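Local coordinates for protein possible TctC subunit of the Tripartite Tricarboxylate Transport(TTT) Family (Rhodopseudomonas palustris, PDB 6HKE) that binds malate in the periplasm, probably delivering this C4-dicarboxylate for uptake as the substrate-binding subunit of a tripartite tricarboxylate transporter, at residues Ile193-Arg201 with Arg271-Val279; Phe102-Val113 with Val235-Gly246. The protein carries 2 engineered substitutions. All blocks are in the same frame, centred on the assembly; numbering follows the deposited sequence.

Contact 1. Residues Ile193-Arg201 with Arg271-Val279; sequences IVNAVPALR and RLTDLGALV
V194 and L275 meet at the middle of a helix-to-turn packing contact, in which helix 193-201 rests against the turn that ends helix 266-274. The turn illustrates how a helix terminus can present backbone carbonyls as well as side chains to a neighbour. It is a Schellman motif: A277 N and G276 N bond back to L272 O and T273 O, with G276 at positive phi as the C-prime residue. In this turn the carbonyl of L275 faces the start of the other helix, where V194 CA gives a CA-H...O contact to L275 O at 3.3 Å. Methyl groups close round this spot. V194 CG1, beside its own backbone N (chi1 -65°), touches both L275 CB (3.7 Å) and A277 CB (3.6 Å), while I193 CG2 comes down on G276 O at 3.4 Å and I193 CD1 lies over G276 CA. A CB on G276 would run into that CD1. Further along, L275 CD2 reaches both V197 CG1 and P198 CG, its side chain lying roughly perpendicular to that of P198. At the exposed end, R201 extends back along its helix, V197 CG1 beneath the rim of one guanidinium face, and NH2 makes a weak, bent hydrogen bond to D274 O (2.9 Å, 124°). Cohesion therefore comes mainly from methyl groups packed on the turn and its carbonyls, with one weak polar link at the exposed end, from R201.

Contact 2. Residues Phe102-Val113 with Val235-Gly246; sequences FTPVALLTEMPV and VGAWTGLFAPRG
F102-V113 and V235-G246 pair as antiparallel strands, held mainly by backbone hydrogen bonds. Two-way pairs join T103 with A243 and M111 with A237. Between them the register slips twice through classic beta bulges: V105 N and A106 N both bond to L241 O, at 2.8 and 3.2 Å, and L108 N donates to T239 O at 2.9 Å, with a weak second bond from T109 N, while T239 N bonds back to T109 O. L241 N to A106 O is the straightest bond (178° at the hydrogen).

Apolar contacts follow the bulges. V105 lies alongside L241, CG1 against CD2 at 3.9 Å. L108, with CG beside its backbone N (chi1 -61°), spreads its branches, CD1 to T239 CG2 and CD2 to L241 CB, both at 4.0 Å. With both branches removed, as in an alanine here, a gap is likely to open beside T239 and L241. On the face carrying P104, L107 and W238, the side chains of L107 and W238 cross at about a right angle, CD1 to CB at 3.8 Å, and F242 turns CD2 to F102 CB.

At the F102 end R245 NH1, with the acceptor near its guanidinium plane, bonds to F102 O at 2.6 Å. Mid-strand, W238 NE1 is hydrogen-bonded to E297 OE2. Such a strand pair between two lobes is consistent with the type II class of periplasmic binding proteins, and T239, packed on the malate-binding residue H80, places it beside the cleft.

How the contacts relate
Contact 2 is a central strand pair, and contact 1 lies against one flank of it, their centres about 18 Å apart. They meet directly: L278, just beyond the Schellman turn, probably hydrogen-bonds through its N to E110 O (2.8 Å) and through its O to T109 OG1 (2.6 Å), while V194 CG2 packs on M111 SD at 3.5 Å. I193 also shares a backbone hydrogen bond with P112. Both contacts lie near the malate pocket, outside its first shell. T239 in contact 2 has its side chain about 6 Å from bound D-malate, and that of V194 in contact 1 is about 8 Å away. The side chains of M111 and V194 both lie close to that of Q192, a malate-binding residue, about 4 and 5 Å away, consistent with a second-shell position.

Contact 1. Residues Ile193-Arg201 with Arg271-Val279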
loop_
_atom_site.group_PDB
_atom_site.type_symbol
_atom_site.label_atom_id
_atom_site.label_comp_id
_atom_site.label_asym_id
_atom_site.label_seq_id
_atom_site.Cartn_x
_atom_site.Cartn_y
_atom_site.Cartn_z
ATOM N N ILE A 193 5.419 -1.711 5.609
ATOM C CA ILE A 193 6.407 -1.494 6.694
ATOM C C ILE A 193 6.073 -0.206 7.465
ATOM O O ILE A 193 6.237 -0.235 8.697
ATOM C CB ILE A 193 7.840 -1.523 6.112
ATOM C CG1 ILE A 193 8.891 -1.585 7.217
ATOM C CG2 ILE A 193 8.084 -0.363 5.172
ATOM C CD1 ILE A 193 10.266 -1.936 6.723
ATOM N N VAL A 194 5.635 0.876 6.808
ATOM C CA VAL A 194 5.343 2.166 7.515
ATOM C C VAL A 194 4.231 1.961 8.544
ATOM O O VAL A 194 4.288 2.583 9.574
ATOM C CB VAL A 194 4.998 3.348 6.586
ATOM C CG1 VAL A 194 6.173 3.725 5.712
ATOM C CG2 VAL A 194 3.767 3.086 5.755
ATOM N N ASN A 195 3.255 1.105 8.289
ATOM C CA ASN A 195 2.233 0.804 9.318
ATOM C C ASN A 195 2.832 -0.068 10.424
ATOM O O ASN A 195 2.504 0.178 11.598
ATOM C CB ASN A 195 1.023 0.080 8.745
ATOM C CG ASN A 195 -0.190 0.263 9.626
ATOM O OD1 ASN A 195 -0.411 1.351 10.158
ATOM N ND2 ASN A 195 -0.975 -0.789 9.773
ATOM N N ALA A 196 3.650 -1.058 10.068
ATOM C CA ALA A 196 4.090 -2.132 10.987
ATOM C C ALA A 196 5.141 -1.601 11.980
ATOM O O ALA A 196 5.190 -2.106 13.120
ATOM C CB ALA A 196 4.625 -3.290 10.189
ATOM N N VAL A 197 5.962 -0.630 11.573
ATOM C CA VAL A 197 7.219 -0.314 12.306
ATOM C C VAL A 197 6.871 0.157 13.711
ATOM O O VAL A 197 7.405 -0.399 14.657
ATOM C CB VAL A 197 8.145 0.665 11.552
ATOM C CG1 VAL A 197 8.967 1.521 12.510
ATOM C CG2 VAL A 197 9.070 -0.090 10.613
ATOM N N PRO A 198 5.989 1.165 13.901
ATOM C CA PRO A 198 5.707 1.687 15.238
ATOM C C PRO A 198 5.191 0.612 16.212
ATOM O O PRO A 198 5.554 0.663 17.367
ATOM C CB PRO A 198 4.654 2.786 15.001
ATOM C CG PRO A 198 4.797 3.144 13.526
ATOM C CD PRO A 198 5.213 1.854 12.857
ATOM N N ALA A 199 4.385 -0.341 15.743
ATOM C CA ALA A 199 3.865 -1.457 16.564
ATOM C C ALA A 199 5.012 -2.395 16.980
ATOM O O ALA A 199 5.029 -2.810 18.170
ATOM C CB ALA A 199 2.791 -2.199 15.809
ATOM N N LEU A 200 5.924 -2.720 16.049
ATOM C CA LEU A 200 7.121 -3.575 16.298
ATOM C C LEU A 200 8.026 -2.885 17.324
ATOM O O LEU A 200 8.472 -3.549 18.269
ATOM C CB LEU A 200 7.887 -3.820 14.988
ATOM C CG LEU A 200 7.159 -4.668 13.943
ATOM C CD1 LEU A 200 7.904 -4.662 12.615
ATOM C CD2 LEU A 200 6.971 -6.099 14.435
ATOM N N ARG A 201 8.273 -1.590 17.135
ATOM C CA ARG A 201 9.149 -0.763 18.009
ATOM C C ARG A 201 8.569 -0.669 19.429
ATOM O O ARG A 201 9.358 -0.448 20.354
ATOM C CB ARG A 201 9.378 0.621 17.388
ATOM C CG ARG A 201 10.518 0.654 16.379
ATOM C CD ARG A 201 10.551 1.987 15.653
ATOM N NE ARG A 201 11.616 2.121 14.660
ATOM C CZ ARG A 201 11.729 3.155 13.812
ATOM N NH1 ARG A 201 10.830 4.133 13.822
ATOM N NH2 ARG A 201 12.737 3.207 12.952
ATOM N N ARG A 271 10.919 11.230 7.716
ATOM C CA ARG A 271 9.693 10.519 8.191
ATOM C C ARG A 271 9.498 9.252 7.349
ATOM O O ARG A 271 9.393 8.148 7.919
ATOM C CB ARG A 271 8.465 11.425 8.199
ATOM C CG ARG A 271 8.186 12.100 9.544
ATOM C CD ARG A 271 7.500 13.450 9.348
ATOM N NE ARG A 271 6.468 13.875 10.302
ATOM C CZ ARG A 271 5.175 13.511 10.305
ATOM N NH1 ARG A 271 4.352 13.999 11.220
ATOM N NH2 ARG A 271 4.701 12.638 9.436
ATOM N N LEU A 272 9.523 9.374 6.026
ATOM C CA LEU A 272 9.393 8.191 5.132
ATOM C C LEU A 272 10.443 7.137 5.514
ATOM O O LEU A 272 10.041 5.989 5.784
ATOM C CB LEU A 272 9.544 8.622 3.673
ATOM C CG LEU A 272 8.313 9.266 3.040
ATOM C CD1 LEU A 272 8.648 9.770 1.644
ATOM C CD2 LEU A 272 7.152 8.285 2.975
ATOM N N THR A 273 11.728 7.508 5.544
ATOM C CA THR A 273 12.857 6.547 5.662
ATOM C C THR A 273 12.917 5.965 7.082
ATOM O O THR A 273 13.288 4.771 7.200
ATOM C CB THR A 273 14.184 7.153 5.170
ATOM O OG1 THR A 273 14.537 8.283 5.968
ATOM C CG2 THR A 273 14.136 7.568 3.714
ATOM N N ASP A 274 12.539 6.726 8.117
ATOM C CA ASP A 274 12.467 6.223 9.525
ATOM C C ASP A 274 11.426 5.097 9.662
ATOM O O ASP A 274 11.517 4.302 10.613
ATOM C CB ASP A 274 12.081 7.313 10.530
ATOM C CG ASP A 274 13.191 8.287 10.882
ATOM O OD1 ASP A 274 14.396 7.926 10.716
ATOM O OD2 ASP A 274 12.845 9.414 11.311
ATOM N N LEU A 275 10.435 5.057 8.784
ATOM C CA LEU A 275 9.342 4.060 8.850
ATOM C C LEU A 275 9.569 2.992 7.774
ATOM O O LEU A 275 8.657 2.194 7.563
ATOM C CB LEU A 275 8.016 4.805 8.683
ATOM C CG LEU A 275 7.656 5.791 9.806
ATOM C CD1 LEU A 275 6.391 6.570 9.470
ATOM C CD2 LEU A 275 7.467 5.073 11.129
ATOM N N GLY A 276 10.741 2.984 7.114
ATOM C CA GLY A 276 11.212 1.883 6.247
ATOM C C GLY A 276 10.768 2.006 4.794
ATOM O O GLY A 276 10.994 1.047 4.033
ATOM N N ALA A 277 10.167 3.137 4.421
ATOM C CA ALA A 277 9.739 3.500 3.049
ATOM C C ALA A 277 10.893 4.164 2.295
ATOM O O ALA A 277 11.713 4.840 2.945
ATOM C CB ALA A 277 8.548 4.422 3.144
ATOM N N LEU A 278 10.947 4.008 0.970
ATOM C CA LEU A 278 11.973 4.676 0.120
ATOM C C LEU A 278 11.443 6.024 -0.363
ATOM O O LEU A 278 10.249 6.126 -0.663
ATOM C CB LEU A 278 12.325 3.801 -1.086
ATOM C CG LEU A 278 12.862 2.405 -0.761
ATOM C CD1 LEU A 278 13.163 1.636 -2.047
ATOM C CD2 LEU A 278 14.094 2.485 0.122
ATOM N N VAL A 279 12.327 7.008 -0.484
ATOM C CA VAL A 279 12.065 8.272 -1.223
ATOM C C VAL A 279 12.304 7.973 -2.699
ATOM O O VAL A 279 13.409 7.575 -3.080
ATOM C CB VAL A 279 12.970 9.408 -0.723
ATOM C CG1 VAL A 279 12.705 10.710 -1.477
ATOM C CG2 VAL A 279 12.813 9.599 0.777
#

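Contact 2. Residues Phe102-Val113 with Val235-Gly246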
loop_
_atom_site.group_PDB
_atom_site.type_symbol
_atom_site.label_atom_id
_atom_site.label_comp_id
_atom_site.label_asym_id
_atom_site.label_seq_id
_atom_site.Cartn_x
_atom_site.Cartn_y
_atom_site.Cartn_z
ATOM N N PHE A 102 -7.126 6.567 -15.489
ATOM C CA PHE A 102 -6.328 7.494 -14.648
ATOM C C PHE A 102 -5.164 8.066 -15.444
ATOM O O PHE A 102 -4.583 7.375 -16.314
ATOM C CB PHE A 102 -5.796 6.813 -13.385
ATOM C CG PHE A 102 -6.909 6.293 -12.521
ATOM C CD1 PHE A 102 -7.610 7.140 -11.684
ATOM C CD2 PHE A 102 -7.337 4.984 -12.643
ATOM C CE1 PHE A 102 -8.681 6.671 -10.933
ATOM C CE2 PHE A 102 -8.401 4.518 -11.889
ATOM C CZ PHE A 102 -9.061 5.356 -11.019
ATOM N N THR A 103 -4.862 9.322 -15.135
ATOM C CA THR A 103 -3.607 9.988 -15.522
ATOM C C THR A 103 -2.684 9.888 -14.318
ATOM O O THR A 103 -2.917 10.554 -13.302
ATOM C CB THR A 103 -3.864 11.408 -16.031
ATOM O OG1 THR A 103 -4.714 11.229 -17.160
ATOM C CG2 THR A 103 -2.594 12.130 -16.421
ATOM N N PRO A 104 -1.648 9.025 -14.406
ATOM C CA PRO A 104 -0.619 8.935 -13.378
ATOM C C PRO A 104 0.029 10.311 -13.197
ATOM O O PRO A 104 0.321 10.939 -14.173
ATOM C CB PRO A 104 0.394 7.931 -13.950
ATOM C CG PRO A 104 0.121 7.968 -15.432
ATOM C CD PRO A 104 -1.369 8.142 -15.539
ATOM N N VAL A 105 0.242 10.738 -11.962
ATOM C CA VAL A 105 0.906 12.031 -11.650
ATOM C C VAL A 105 2.335 11.735 -11.200
ATOM O O VAL A 105 3.272 12.279 -11.834
ATOM C CB VAL A 105 0.096 12.822 -10.608
ATOM C CG1 VAL A 105 0.817 14.061 -10.107
ATOM C CG2 VAL A 105 -1.250 13.191 -11.178
ATOM N N ALA A 106 2.489 10.901 -10.160
ATOM C CA ALA A 106 3.752 10.751 -9.409
ATOM C C ALA A 106 3.767 9.484 -8.542
ATOM O O ALA A 106 2.808 9.277 -7.769
ATOM C CB ALA A 106 3.945 11.975 -8.555
ATOM N N LEU A 107 4.848 8.699 -8.632
ATOM C CA LEU A 107 5.251 7.753 -7.558
ATOM C C LEU A 107 5.530 8.563 -6.287
ATOM O O LEU A 107 6.282 9.539 -6.373
ATOM C CB LEU A 107 6.501 6.986 -7.970
ATOM C CG LEU A 107 6.992 5.954 -6.962
ATOM C CD1 LEU A 107 5.941 4.880 -6.695
ATOM C CD2 LEU A 107 8.275 5.330 -7.471
ATOM N N LEU A 108 4.898 8.197 -5.172
ATOM C CA LEU A 108 5.064 8.872 -3.859
ATOM C C LEU A 108 6.120 8.158 -3.025
ATOM O O LEU A 108 6.945 8.846 -2.389
ATOM C CB LEU A 108 3.728 8.827 -3.125
ATOM C CG LEU A 108 2.594 9.536 -3.841
ATOM C CD1 LEU A 108 1.350 9.564 -2.959
ATOM C CD2 LEU A 108 3.034 10.942 -4.226
ATOM N N THR A 109 6.053 6.826 -3.001
ATOM C CA THR A 109 6.952 5.958 -2.220
ATOM C C THR A 109 6.821 4.513 -2.689
ATOM O O THR A 109 5.913 4.186 -3.495
ATOM C CB THR A 109 6.670 6.077 -0.716
ATOM O OG1 THR A 109 7.774 5.470 -0.035
ATOM C CG2 THR A 109 5.368 5.432 -0.281
ATOM N N GLU A 110 7.747 3.700 -2.203
ATOM C CA GLU A 110 7.797 2.236 -2.397
ATOM C C GLU A 110 8.329 1.694 -1.082
ATOM O O GLU A 110 9.195 2.351 -0.481
ATOM C CB GLU A 110 8.686 1.865 -3.587
ATOM C CG GLU A 110 8.598 0.400 -3.988
ATOM C CD GLU A 110 8.886 0.135 -5.461
ATOM O OE1 GLU A 110 9.552 1.006 -6.103
ATOM O OE2 GLU A 110 8.423 -0.931 -5.972
ATOM N N MET A 111 7.769 0.588 -0.623
ATOM C CA MET A 111 8.185 -0.025 0.649
ATOM C C MET A 111 7.877 -1.518 0.616
ATOM O O MET A 111 6.930 -1.965 -0.039
ATOM C CB MET A 111 7.433 0.654 1.793
ATOM C CG MET A 111 5.951 0.337 1.811
ATOM S SD MET A 111 5.124 1.290 3.097
ATOM C CE MET A 111 4.890 2.871 2.292
ATOM N N PRO A 112 8.662 -2.331 1.349
ATOM C CA PRO A 112 8.329 -3.738 1.514
ATOM C C PRO A 112 7.112 -3.965 2.423
ATOM O O PRO A 112 6.692 -3.093 3.186
ATOM C CB PRO A 112 9.604 -4.338 2.097
ATOM C CG PRO A 112 10.233 -3.184 2.847
ATOM C CD PRO A 112 9.915 -1.955 2.020
ATOM N N VAL A 113 6.563 -5.153 2.257
ATOM C CA VAL A 113 5.466 -5.753 3.047
ATOM C C VAL A 113 6.087 -6.785 3.994
ATOM O O VAL A 113 7.035 -7.512 3.567
ATOM C CB VAL A 113 4.458 -6.410 2.092
ATOM C CG1 VAL A 113 3.544 -7.397 2.798
ATOM C CG2 VAL A 113 3.662 -5.358 1.345
ATOM N N VAL A 235 6.878 -8.714 -2.314
ATOM C CA VAL A 235 5.855 -7.681 -2.591
ATOM C C VAL A 235 6.521 -6.331 -2.322
ATOM O O VAL A 235 6.895 -6.048 -1.155
ATOM C CB VAL A 235 4.582 -7.925 -1.756
ATOM C CG1 VAL A 235 3.524 -6.881 -2.040
ATOM C CG2 VAL A 235 4.011 -9.318 -1.980
ATOM N N GLY A 236 6.762 -5.575 -3.389
ATOM C CA GLY A 236 7.189 -4.169 -3.322
ATOM C C GLY A 236 5.963 -3.308 -3.481
ATOM O O GLY A 236 5.397 -3.303 -4.606
ATOM N N ALA A 237 5.500 -2.706 -2.383
ATOM C CA ALA A 237 4.260 -1.911 -2.351
ATOM C C ALA A 237 4.594 -0.481 -2.751
ATOM O O ALA A 237 5.086 0.277 -1.917
ATOM C CB ALA A 237 3.628 -1.974 -0.983
ATOM N N TRP A 238 4.315 -0.122 -3.990
ATOM C CA TRP A 238 4.417 1.277 -4.466
ATOM C C TRP A 238 3.102 1.967 -4.128
ATOM O O TRP A 238 2.033 1.299 -4.106
ATOM C CB TRP A 238 4.749 1.343 -5.959
ATOM C CG TRP A 238 3.895 0.468 -6.821
ATOM C CD1 TRP A 238 4.166 -0.805 -7.229
ATOM C CD2 TRP A 238 2.635 0.825 -7.412
ATOM N NE1 TRP A 238 3.151 -1.270 -8.024
ATOM C CE2 TRP A 238 2.199 -0.289 -8.155
ATOM C CE3 TRP A 238 1.832 1.969 -7.375
ATOM C CZ2 TRP A 238 0.981 -0.302 -8.830
ATOM C CZ3 TRP A 238 0.652 1.976 -8.079
ATOM C CH2 TRP A 238 0.230 0.850 -8.794
ATOM N N THR A 239 3.192 3.249 -3.815
ATOM C CA THR A 239 2.020 4.130 -3.634
ATOM C C THR A 239 2.158 5.261 -4.651
ATOM O O THR A 239 3.276 5.759 -4.816
ATOM C CB THR A 239 1.926 4.534 -2.163
ATOM O OG1 THR A 239 1.505 3.345 -1.485
ATOM C CG2 THR A 239 0.982 5.691 -1.910
ATOM N N GLY A 240 1.051 5.644 -5.287
ATOM C CA GLY A 240 1.048 6.632 -6.370
ATOM C C GLY A 240 -0.047 7.669 -6.223
ATOM O O GLY A 240 -1.119 7.361 -5.623
ATOM N N LEU A 241 0.211 8.843 -6.806
ATOM C CA LEU A 241 -0.777 9.933 -7.005
ATOM C C LEU A 241 -1.247 9.873 -8.462
ATOM O O LEU A 241 -0.389 9.891 -9.350
ATOM C CB LEU A 241 -0.116 11.269 -6.656
ATOM C CG LEU A 241 -1.045 12.477 -6.646
ATOM C CD1 LEU A 241 -2.157 12.324 -5.609
ATOM C CD2 LEU A 241 -0.239 13.740 -6.393
ATOM N N PHE A 242 -2.559 9.739 -8.673
ATOM C CA PHE A 242 -3.239 9.717 -9.995
ATOM C C PHE A 242 -4.338 10.786 -10.057
ATOM O O PHE A 242 -4.867 11.182 -9.003
ATOM C CB PHE A 242 -3.918 8.367 -10.231
ATOM C CG PHE A 242 -3.039 7.154 -10.068
ATOM C CD1 PHE A 242 -2.623 6.742 -8.811
ATOM C CD2 PHE A 242 -2.664 6.403 -11.166
ATOM C CE1 PHE A 242 -1.835 5.608 -8.663
ATOM C CE2 PHE A 242 -1.895 5.261 -11.010
ATOM C CZ PHE A 242 -1.479 4.869 -9.762
ATOM N N ALA A 243 -4.671 11.199 -11.283
ATOM C CA ALA A 243 -5.723 12.177 -11.625
ATOM C C ALA A 243 -6.743 11.473 -12.505
ATOM O O ALA A 243 -6.455 10.400 -13.049
ATOM C CB ALA A 243 -5.132 13.378 -12.322
ATOM N N PRO A 244 -7.963 12.035 -12.659
ATOM C CA PRO A 244 -8.945 11.472 -13.581
ATOM C C PRO A 244 -8.319 11.471 -14.974
ATOM O O PRO A 244 -7.455 12.302 -15.220
ATOM C CB PRO A 244 -10.167 12.388 -13.427
ATOM C CG PRO A 244 -9.999 12.979 -12.044
ATOM C CD PRO A 244 -8.504 13.185 -11.913
ATOM N N ARG A 245 -8.712 10.514 -15.817
ATOM C CA ARG A 245 -8.156 10.402 -17.184
ATOM C C ARG A 245 -8.515 11.697 -17.911
ATOM O O ARG A 245 -9.586 12.231 -17.645
ATOM C CB ARG A 245 -8.675 9.146 -17.881
ATOM C CG ARG A 245 -7.875 8.760 -19.114
ATOM C CD ARG A 245 -6.395 8.570 -18.844
ATOM N NE ARG A 245 -5.718 7.983 -19.995
ATOM C CZ ARG A 245 -4.551 7.346 -19.955
ATOM N NH1 ARG A 245 -3.890 7.214 -18.815
ATOM N NH2 ARG A 245 -4.040 6.837 -21.068
ATOM N N GLY A 246 -7.591 12.249 -18.686
ATOM C CA GLY A 246 -7.820 13.507 -19.428
ATOM C C GLY A 246 -7.430 14.755 -18.650
ATOM O O GLY A 246 -7.679 15.844 -19.176
#